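Local coordinates for ABC transporter (Caldanaerobius, PDB 4G68), which probably binds xylan-derived sugars outside the cell as the solute-binding protein of an ABC transporter, delivering them for import, at residues Y207-L212 / V300-I305; Q402-L407 / E419-Q424; V408-L411 / Q415-P418. All blocks are in the same frame, centred on the assembly; numbering follows the deposited sequence.

Following the chain from the N terminus, the first segment to take part lies on helix 201-215. Contact 1 forms when the loop after strand 297-300 returns to that helix, closing a loop of 87 intervening residues. The chain then runs on to its C-terminal helices, so contacts 2 and 3 follow contact 1 in series. Contact 2 pairs helix 398-412 with helix 418-429 as a helical hairpin. Contact 3 forms the turn of that hairpin and lies within the span of contact 2. The groups also meet in space. Tyr207 of helix 201-215 packs on His404, Val408, Leu411 and Tyr421. The C-terminal hairpin is thus tied to the same helix that carries contact 1.

Contact 1: residues Y207-L212 / V300-I305; sequences YDMIAL and VRFPTI
Met209 lies over one face of the Phe302 ring. Its CG is 3.6 Å from the ring centroid and 24° off the ring normal, which makes a CH-pi contact. Met209 CG lies 3.4 Å from both Phe302 CG and Phe302 CD2. It stands roughly anti to the backbone N (chi1 150°), and the chain then bends at both later torsions. This brings Met209 SD alongside the root of the phenylalanine, 3.5 Å from Phe302 CB. The sulfur lies oblique to the ring, in a Met-aromatic contact. On the opposite face of the ring sits Pro303 CD, so the ring is sandwiched near its rim. This is the tight half of the contact. The isoleucine half is looser but still buried, and none of the four touching residues is solvent-exposed. Ile210 CG1 reaches only the far end of the ring, 4.1 Å from Phe302 CZ. Ile210 CG2 meets Ile305 CD1 at 3.9 Å, the two side chains crossing at about a right angle. With a serine in place of Phe302, Met209 CG and Pro303 CD would probably face a gap where the ring had been. The contact is hydrophobic core packing of helix 201-215 against the loop after strand 297-300 in the solute-binding protein fold. Arg213, one residue further along the helix, bonds to the carbonyls of Phe302 and Pro303. Phe276 of strand 274-278 meets the Phe302 ring edge-to-face, and Phe175 and Leu178 of helix 175-187 touch it too. Met209 also touches Ser155 of strand 144-160, and Ile210 touches Ala238 of helix 233-248.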
loop_
_atom_site.group_PDB
_atom_site.type_symbol
_atom_site.label_atom_id
_atom_site.label_comp_id
_atom_site.label_asym_id
_atom_site.label_seq_id
_atom_site.Cartn_x
_atom_site.Cartn_y
_atom_site.Cartn_z
ATOM N N TYR C 207 3.564 1.087 -12.415
ATOM C CA TYR C 207 4.385 0.163 -13.236
ATOM C C TYR C 207 4.168 -1.282 -12.819
ATOM O O TYR C 207 3.915 -2.146 -13.646
ATOM C CB TYR C 207 5.930 0.470 -13.128
ATOM C CG TYR C 207 6.658 -0.592 -13.856
ATOM C CD1 TYR C 207 6.896 -0.479 -15.227
ATOM C CD2 TYR C 207 7.000 -1.785 -13.222
ATOM C CE1 TYR C 207 7.505 -1.535 -15.931
ATOM C CE2 TYR C 207 7.561 -2.842 -13.904
ATOM C CZ TYR C 207 7.846 -2.709 -15.258
ATOM O OH TYR C 207 8.460 -3.770 -15.896
ATOM N N ASP C 208 4.306 -1.562 -11.516
ATOM C CA ASP C 208 3.926 -2.902 -10.990
ATOM C C ASP C 208 2.594 -3.446 -11.497
ATOM O O ASP C 208 2.526 -4.609 -11.941
ATOM C CB ASP C 208 3.906 -2.916 -9.466
ATOM C CG ASP C 208 5.253 -2.640 -8.859
ATOM O OD1 ASP C 208 6.191 -2.459 -9.620
ATOM O OD2 ASP C 208 5.367 -2.562 -7.603
ATOM N N MET C 209 1.548 -2.608 -11.410
ATOM C CA MET C 209 0.209 -3.053 -11.836
ATOM C C MET C 209 0.210 -3.437 -13.297
ATOM O O MET C 209 -0.382 -4.454 -13.670
ATOM C CB MET C 209 -0.898 -2.002 -11.649
ATOM C CG MET C 209 -2.003 -2.216 -12.733
ATOM S SD MET C 209 -2.978 -3.703 -12.317
ATOM C CE MET C 209 -3.210 -3.329 -10.568
ATOM N N ILE C 210 0.831 -2.586 -14.117
ATOM C CA ILE C 210 0.856 -2.819 -15.535
ATOM C C ILE C 210 1.640 -4.102 -15.822
ATOM O O ILE C 210 1.117 -4.954 -16.564
ATOM C CB ILE C 210 1.363 -1.596 -16.364
ATOM C CG1 ILE C 210 0.556 -0.304 -16.046
ATOM C CG2 ILE C 210 1.358 -1.973 -17.859
ATOM C CD1 ILE C 210 1.334 1.017 -16.384
ATOM N N ALA C 211 2.812 -4.298 -15.183
ATOM C CA ALA C 211 3.585 -5.608 -15.272
ATOM C C ALA C 211 2.701 -6.783 -14.867
ATOM O O ALA C 211 2.722 -7.862 -15.481
ATOM C CB ALA C 211 4.880 -5.549 -14.426
ATOM N N LEU C 212 1.875 -6.598 -13.849
ATOM C CA LEU C 212 0.944 -7.744 -13.469
ATOM C C LEU C 212 -0.093 -8.048 -14.521
ATOM O O LEU C 212 -0.393 -9.238 -14.843
ATOM C CB LEU C 212 0.310 -7.484 -12.134
ATOM C CG LEU C 212 -0.513 -8.470 -11.328
ATOM C CD1 LEU C 212 -1.159 -7.691 -10.186
ATOM C CD2 LEU C 212 -1.653 -9.070 -12.078
ATOM N N VAL C 300 -12.684 1.278 -8.822
ATOM C CA VAL C 300 -12.654 0.189 -9.818
ATOM C C VAL C 300 -11.276 -0.539 -9.903
ATOM O O VAL C 300 -10.250 -0.024 -9.467
ATOM C CB VAL C 300 -13.149 0.676 -11.228
ATOM C CG1 VAL C 300 -14.522 1.359 -11.134
ATOM C CG2 VAL C 300 -12.127 1.603 -11.898
ATOM N N ARG C 301 -11.292 -1.754 -10.424
ATOM C CA ARG C 301 -10.082 -2.479 -10.771
ATOM C C ARG C 301 -9.280 -1.718 -11.781
ATOM O O ARG C 301 -9.838 -0.898 -12.533
ATOM C CB ARG C 301 -10.446 -3.801 -11.421
ATOM C CG ARG C 301 -10.905 -4.814 -10.398
ATOM C CD ARG C 301 -11.144 -6.147 -11.056
ATOM N NE ARG C 301 -11.739 -6.963 -10.033
ATOM C CZ ARG C 301 -12.995 -7.355 -10.054
ATOM N NH1 ARG C 301 -13.764 -7.016 -11.094
ATOM N NH2 ARG C 301 -13.461 -8.095 -9.058
ATOM N N PHE C 302 -7.987 -1.981 -11.837
ATOM C CA PHE C 302 -7.197 -1.424 -12.963
ATOM C C PHE C 302 -7.726 -2.113 -14.215
ATOM O O PHE C 302 -8.194 -3.258 -14.119
ATOM C CB PHE C 302 -5.692 -1.617 -12.773
ATOM C CG PHE C 302 -4.860 -0.749 -13.693
ATOM C CD1 PHE C 302 -4.547 0.604 -13.362
ATOM C CD2 PHE C 302 -4.462 -1.254 -14.946
ATOM C CE1 PHE C 302 -3.801 1.393 -14.225
ATOM C CE2 PHE C 302 -3.729 -0.461 -15.817
ATOM C CZ PHE C 302 -3.385 0.841 -15.458
ATOM N N PRO C 303 -7.733 -1.395 -15.362
ATOM C CA PRO C 303 -8.253 -1.933 -16.597
ATOM C C PRO C 303 -7.475 -3.154 -17.126
ATOM O O PRO C 303 -6.283 -3.383 -16.783
ATOM C CB PRO C 303 -8.076 -0.769 -17.588
ATOM C CG PRO C 303 -8.170 0.471 -16.791
ATOM C CD PRO C 303 -7.649 0.096 -15.429
ATOM N N THR C 304 -8.175 -3.938 -17.947
ATOM C CA THR C 304 -7.564 -4.997 -18.711
ATOM C C THR C 304 -6.618 -4.487 -19.774
ATOM O O THR C 304 -6.771 -3.380 -20.280
ATOM C CB THR C 304 -8.651 -5.826 -19.385
ATOM O OG1 THR C 304 -9.454 -4.956 -20.185
ATOM C CG2 THR C 304 -9.553 -6.446 -18.307
ATOM N N ILE C 305 -5.652 -5.319 -20.123
ATOM C CA ILE C 305 -4.658 -4.972 -21.150
ATOM C C ILE C 305 -4.707 -6.041 -22.218
ATOM O O ILE C 305 -4.442 -7.212 -21.910
ATOM C CB ILE C 305 -3.249 -4.779 -20.548
ATOM C CG1 ILE C 305 -3.319 -3.585 -19.559
ATOM C CG2 ILE C 305 -2.202 -4.589 -21.649
ATOM C CD1 ILE C 305 -2.165 -3.515 -18.603
#

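Contact 2: residues Q402-L407 / E419-Q424; sequences QTHKDL and EEYSKQ
Leu407 lies along the edge of the Tyr421 ring. Its CB is 3.8 Å from Tyr421 CE1, near the ring plane. The leucine carbonyl joins in, with Leu407 O also 3.8 Å from Tyr421 CD1. Tyr421 reaches across because its CG is anti to the backbone N (chi1 167°), which carries the ring toward helix 398-412. Its hydroxyl then arrives at the edge of the His404 imidazole, in the plane of that ring. Tyr421 OH is 3.2 Å from His404 CE1. The neighbouring ring nitrogen, His404 NE2, is hydrogen-bonded to Asp208 OD1 of helix 201-215. Trp392 stacks on the same imidazole, and Tyr207 meets the Tyr421 ring with the planes inclined.

The methyl groups of Leu407 extend the contact to Gln424. Leu407 CD2 comes to 3.7 Å from Gln424 OE1, and CD1 lies against the Gln424 backbone. The glutamine amide has a partner in its own helix. Gln424 NE2 donates to Glu420 OE1 at 3.0 Å, a nearly straight bond (164°). The acceptor lies in the amide plane and uses its anti lone pair. This bond probably helps to set the amide rotation, with OE1 toward Leu407.

The two short segments run antiparallel, at 170°, with their axes 10.9 Å apart. They belong to a C-terminal helical hairpin made of helices 398-412 and 418-429. The contact is mixed in character. Leu407 supplies the apolar packing between the helices, while His404 NE2 is satisfied by Asp208. That bond probably fixes the imidazole rotation, and so which ring edge meets the tyrosine hydroxyl.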
loop_
_atom_site.group_PDB
_atom_site.type_symbol
_atom_site.label_atom_id
_atom_site.label_comp_id
_atom_site.label_asym_id
_atom_site.label_seq_id
_atom_site.Cartn_x
_atom_site.Cartn_y
_atom_site.Cartn_z
ATOM N N GLN C 402 15.170 -0.183 -3.830
ATOM C CA GLN C 402 15.480 1.157 -4.226
ATOM C C GLN C 402 15.774 1.203 -5.731
ATOM O O GLN C 402 15.351 2.144 -6.407
ATOM C CB GLN C 402 16.628 1.709 -3.429
ATOM C CG GLN C 402 16.840 3.155 -3.752
ATOM C CD GLN C 402 15.829 4.034 -3.065
ATOM O OE1 GLN C 402 15.823 4.139 -1.823
ATOM N NE2 GLN C 402 14.972 4.708 -3.865
ATOM N N THR C 403 16.458 0.178 -6.251
ATOM C CA THR C 403 16.821 0.091 -7.680
ATOM C C THR C 403 15.547 0.251 -8.573
ATOM O O THR C 403 15.489 1.138 -9.466
ATOM C CB THR C 403 17.637 -1.202 -7.991
ATOM O OG1 THR C 403 18.957 -1.149 -7.384
ATOM C CG2 THR C 403 17.780 -1.436 -9.506
ATOM N N HIS C 404 14.550 -0.605 -8.313
ATOM C CA HIS C 404 13.239 -0.542 -8.961
ATOM C C HIS C 404 12.651 0.844 -8.882
ATOM O O HIS C 404 12.336 1.434 -9.899
ATOM C CB HIS C 404 12.281 -1.594 -8.363
ATOM C CG HIS C 404 10.946 -1.695 -9.092
ATOM N ND1 HIS C 404 10.847 -1.621 -10.432
ATOM C CD2 HIS C 404 9.663 -1.813 -8.611
ATOM C CE1 HIS C 404 9.576 -1.697 -10.789
ATOM N NE2 HIS C 404 8.840 -1.832 -9.677
ATOM N N LYS C 405 12.524 1.384 -7.666
ATOM C CA LYS C 405 11.977 2.727 -7.488
ATOM C C LYS C 405 12.704 3.773 -8.294
ATOM O O LYS C 405 12.049 4.670 -8.857
ATOM C CB LYS C 405 11.975 3.141 -6.014
ATOM C CG LYS C 405 10.944 2.414 -5.178
ATOM C CD LYS C 405 11.153 2.636 -3.697
ATOM C CE LYS C 405 11.116 4.083 -3.275
ATOM N NZ LYS C 405 11.578 4.119 -1.877
ATOM N N ASP C 406 14.042 3.696 -8.365
ATOM C CA ASP C 406 14.795 4.789 -9.053
ATOM C C ASP C 406 14.635 4.751 -10.557
ATOM O O ASP C 406 14.417 5.826 -11.208
ATOM C CB ASP C 406 16.295 4.804 -8.719
ATOM C CG ASP C 406 16.565 5.075 -7.259
ATOM O OD1 ASP C 406 15.752 5.785 -6.621
ATOM O OD2 ASP C 406 17.583 4.552 -6.732
ATOM N N LEU C 407 14.677 3.522 -11.081
ATOM C CA LEU C 407 14.521 3.244 -12.485
ATOM C C LEU C 407 13.096 3.433 -12.994
ATOM O O LEU C 407 12.882 3.776 -14.132
ATOM C CB LEU C 407 14.944 1.778 -12.756
ATOM C CG LEU C 407 16.440 1.366 -12.680
ATOM C CD1 LEU C 407 16.625 -0.126 -12.951
ATOM C CD2 LEU C 407 17.345 2.218 -13.574
ATOM N N GLU C 419 13.624 -0.676 -22.983
ATOM C CA GLU C 419 14.633 -1.709 -23.203
ATOM C C GLU C 419 15.819 -1.518 -22.253
ATOM O O GLU C 419 16.273 -2.467 -21.634
ATOM C CB GLU C 419 15.060 -1.721 -24.665
ATOM C CG GLU C 419 13.997 -2.282 -25.630
ATOM C CD GLU C 419 12.899 -1.282 -26.055
ATOM O OE1 GLU C 419 13.089 -0.040 -25.934
ATOM O OE2 GLU C 419 11.832 -1.772 -26.542
ATOM N N GLU C 420 16.277 -0.281 -22.085
ATOM C CA GLU C 420 17.327 0.010 -21.110
ATOM C C GLU C 420 16.817 -0.191 -19.709
ATOM O O GLU C 420 17.573 -0.613 -18.821
ATOM C CB GLU C 420 17.905 1.415 -21.286
ATOM C CG GLU C 420 19.106 1.438 -22.228
ATOM C CD GLU C 420 20.229 0.539 -21.713
ATOM O OE1 GLU C 420 20.606 0.668 -20.516
ATOM O OE2 GLU C 420 20.732 -0.315 -22.488
ATOM N N TYR C 421 15.530 0.090 -19.514
ATOM C CA TYR C 421 14.919 -0.141 -18.229
ATOM C C TYR C 421 15.063 -1.585 -17.816
ATOM O O TYR C 421 15.519 -1.840 -16.743
ATOM C CB TYR C 421 13.449 0.225 -18.239
ATOM C CG TYR C 421 12.747 -0.291 -17.017
ATOM C CD1 TYR C 421 12.904 0.337 -15.784
ATOM C CD2 TYR C 421 11.944 -1.433 -17.093
ATOM C CE1 TYR C 421 12.260 -0.139 -14.652
ATOM C CE2 TYR C 421 11.299 -1.915 -15.964
ATOM C CZ TYR C 421 11.473 -1.268 -14.760
ATOM O OH TYR C 421 10.840 -1.786 -13.678
ATOM N N SER C 422 14.661 -2.508 -18.695
ATOM C CA SER C 422 14.594 -3.916 -18.374
ATOM C C SER C 422 15.982 -4.522 -18.239
ATOM O O SER C 422 16.171 -5.376 -17.373
ATOM C CB SER C 422 13.754 -4.697 -19.377
ATOM O OG SER C 422 12.418 -4.223 -19.418
ATOM N N LYS C 423 16.924 -4.065 -19.087
ATOM C CA LYS C 423 18.353 -4.454 -19.025
ATOM C C LYS C 423 18.982 -4.113 -17.686
ATOM O O LYS C 423 19.659 -4.963 -17.082
ATOM C CB LYS C 423 19.170 -3.755 -20.120
ATOM C CG LYS C 423 18.978 -4.312 -21.524
ATOM C CD LYS C 423 20.027 -5.367 -21.881
ATOM C CE LYS C 423 20.166 -5.500 -23.388
ATOM N NZ LYS C 423 19.119 -6.393 -23.957
ATOM N N GLN C 424 18.770 -2.865 -17.253
ATOM C CA GLN C 424 19.271 -2.369 -15.992
ATOM C C GLN C 424 18.579 -2.994 -14.767
ATOM O O GLN C 424 19.186 -3.065 -13.699
ATOM C CB GLN C 424 19.224 -0.845 -15.940
ATOM C CG GLN C 424 20.233 -0.185 -16.870
ATOM C CD GLN C 424 20.278 1.320 -16.743
ATOM O OE1 GLN C 424 20.350 1.866 -15.635
ATOM N NE2 GLN C 424 20.258 2.001 -17.873
#

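Contact 3: residues V408-L411 / Q415-P418; sequences VAQL and QITP
Gln410 O receives two backbone N-H groups from the returning chain. Gln415 N binds it at 2.9 Å, nearly along the C=O axis. Ile416 N binds it at 3.2 Å from above the carbonyl plane. Beside these bonds, Ile416 CG2 packs on the last turn of helix 398-412. This methyl is 3.4 Å from Leu411 N and 3.7 Å from Gln410 CB. It reaches them because it sits in the crowded position between its own backbone N and carbonyl carbon, with CG1 anti to the N (chi1 -163°). Leu411 CD2 meets the same methyl at 3.7 Å.

Further out, Leu411 is backed by Tyr207 of helix 201-215 and Ala239 of helix 233-248. The other branch of Ile416 turns to Gln424. Thr417 is the N-cap of helix 418-429, its OG1 bonded to Glu420 N, and Pro418 follows as the first residue of that helix.

The turn thus ends one helix and starts the next. One carbonyl near the C-terminal end of helix 398-412 is satisfied twice, and a threonine hydroxyl takes up an N-H at the start of helix 418-429. The isoleucine methyl packs on the backbone at the end of helix 398-412.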
loop_
_atom_site.group_PDB
_atom_site.type_symbol
_atom_site.label_atom_id
_atom_site.label_comp_id
_atom_site.label_asym_id
_atom_site.label_seq_id
_atom_site.Cartn_x
_atom_site.Cartn_y
_atom_site.Cartn_z
ATOM N N VAL C 408 12.105 3.074 -12.197
ATOM C CA VAL C 408 10.748 3.404 -12.636
ATOM C C VAL C 408 10.720 4.923 -12.699
ATOM O O VAL C 408 10.111 5.479 -13.617
ATOM C CB VAL C 408 9.607 2.794 -11.759
ATOM C CG1 VAL C 408 8.253 3.474 -12.062
ATOM C CG2 VAL C 408 9.469 1.294 -12.009
ATOM N N ALA C 409 11.342 5.601 -11.724
ATOM C CA ALA C 409 11.287 7.073 -11.728
ATOM C C ALA C 409 11.840 7.602 -13.074
ATOM O O ALA C 409 11.175 8.355 -13.754
ATOM C CB ALA C 409 12.013 7.673 -10.531
ATOM N N GLN C 410 12.979 7.062 -13.508
ATOM C CA GLN C 410 13.589 7.422 -14.807
ATOM C C GLN C 410 12.744 7.107 -16.074
ATOM O O GLN C 410 12.882 7.801 -17.110
ATOM C CB GLN C 410 14.934 6.726 -14.893
ATOM C CG GLN C 410 15.954 7.385 -14.006
ATOM C CD GLN C 410 16.944 6.413 -13.418
ATOM O OE1 GLN C 410 17.568 5.578 -14.119
ATOM N NE2 GLN C 410 17.095 6.512 -12.115
ATOM N N LEU C 411 11.877 6.097 -15.985
ATOM C CA LEU C 411 10.820 5.891 -16.984
ATOM C C LEU C 411 9.828 7.057 -17.049
ATOM O O LEU C 411 9.535 7.574 -18.148
ATOM C CB LEU C 411 10.041 4.580 -16.749
ATOM C CG LEU C 411 10.718 3.244 -17.064
ATOM C CD1 LEU C 411 9.829 2.087 -16.585
ATOM C CD2 LEU C 411 11.032 3.106 -18.557
ATOM N N GLN C 415 13.969 9.577 -19.126
ATOM C CA GLN C 415 15.449 9.506 -19.096
ATOM C C GLN C 415 16.008 8.100 -19.373
ATOM O O GLN C 415 17.193 7.941 -19.697
ATOM C CB GLN C 415 16.010 10.023 -17.778
ATOM C CG GLN C 415 15.759 11.495 -17.534
ATOM C CD GLN C 415 16.104 11.907 -16.121
ATOM O OE1 GLN C 415 17.052 11.371 -15.528
ATOM N NE2 GLN C 415 15.349 12.882 -15.587
ATOM N N ILE C 416 15.166 7.081 -19.228
ATOM C CA ILE C 416 15.514 5.768 -19.692
ATOM C C ILE C 416 14.474 5.293 -20.713
ATOM O O ILE C 416 13.319 5.725 -20.669
ATOM C CB ILE C 416 15.672 4.805 -18.469
ATOM C CG1 ILE C 416 16.426 3.533 -18.862
ATOM C CG2 ILE C 416 14.345 4.531 -17.753
ATOM C CD1 ILE C 416 17.158 2.906 -17.703
ATOM N N THR C 417 14.910 4.473 -21.670
ATOM C CA THR C 417 14.013 3.697 -22.545
ATOM C C THR C 417 13.514 2.433 -21.823
ATOM O O THR C 417 14.169 1.970 -20.872
ATOM C CB THR C 417 14.758 3.268 -23.836
ATOM O OG1 THR C 417 15.874 2.429 -23.495
ATOM C CG2 THR C 417 15.291 4.521 -24.607
ATOM N N PRO C 418 12.370 1.846 -22.282
ATOM C CA PRO C 418 11.895 0.533 -21.763
ATOM C C PRO C 418 12.922 -0.588 -21.856
ATOM O O PRO C 418 13.021 -1.401 -20.953
ATOM C CB PRO C 418 10.736 0.200 -22.694
ATOM C CG PRO C 418 10.195 1.531 -23.104
ATOM C CD PRO C 418 11.395 2.434 -23.231
#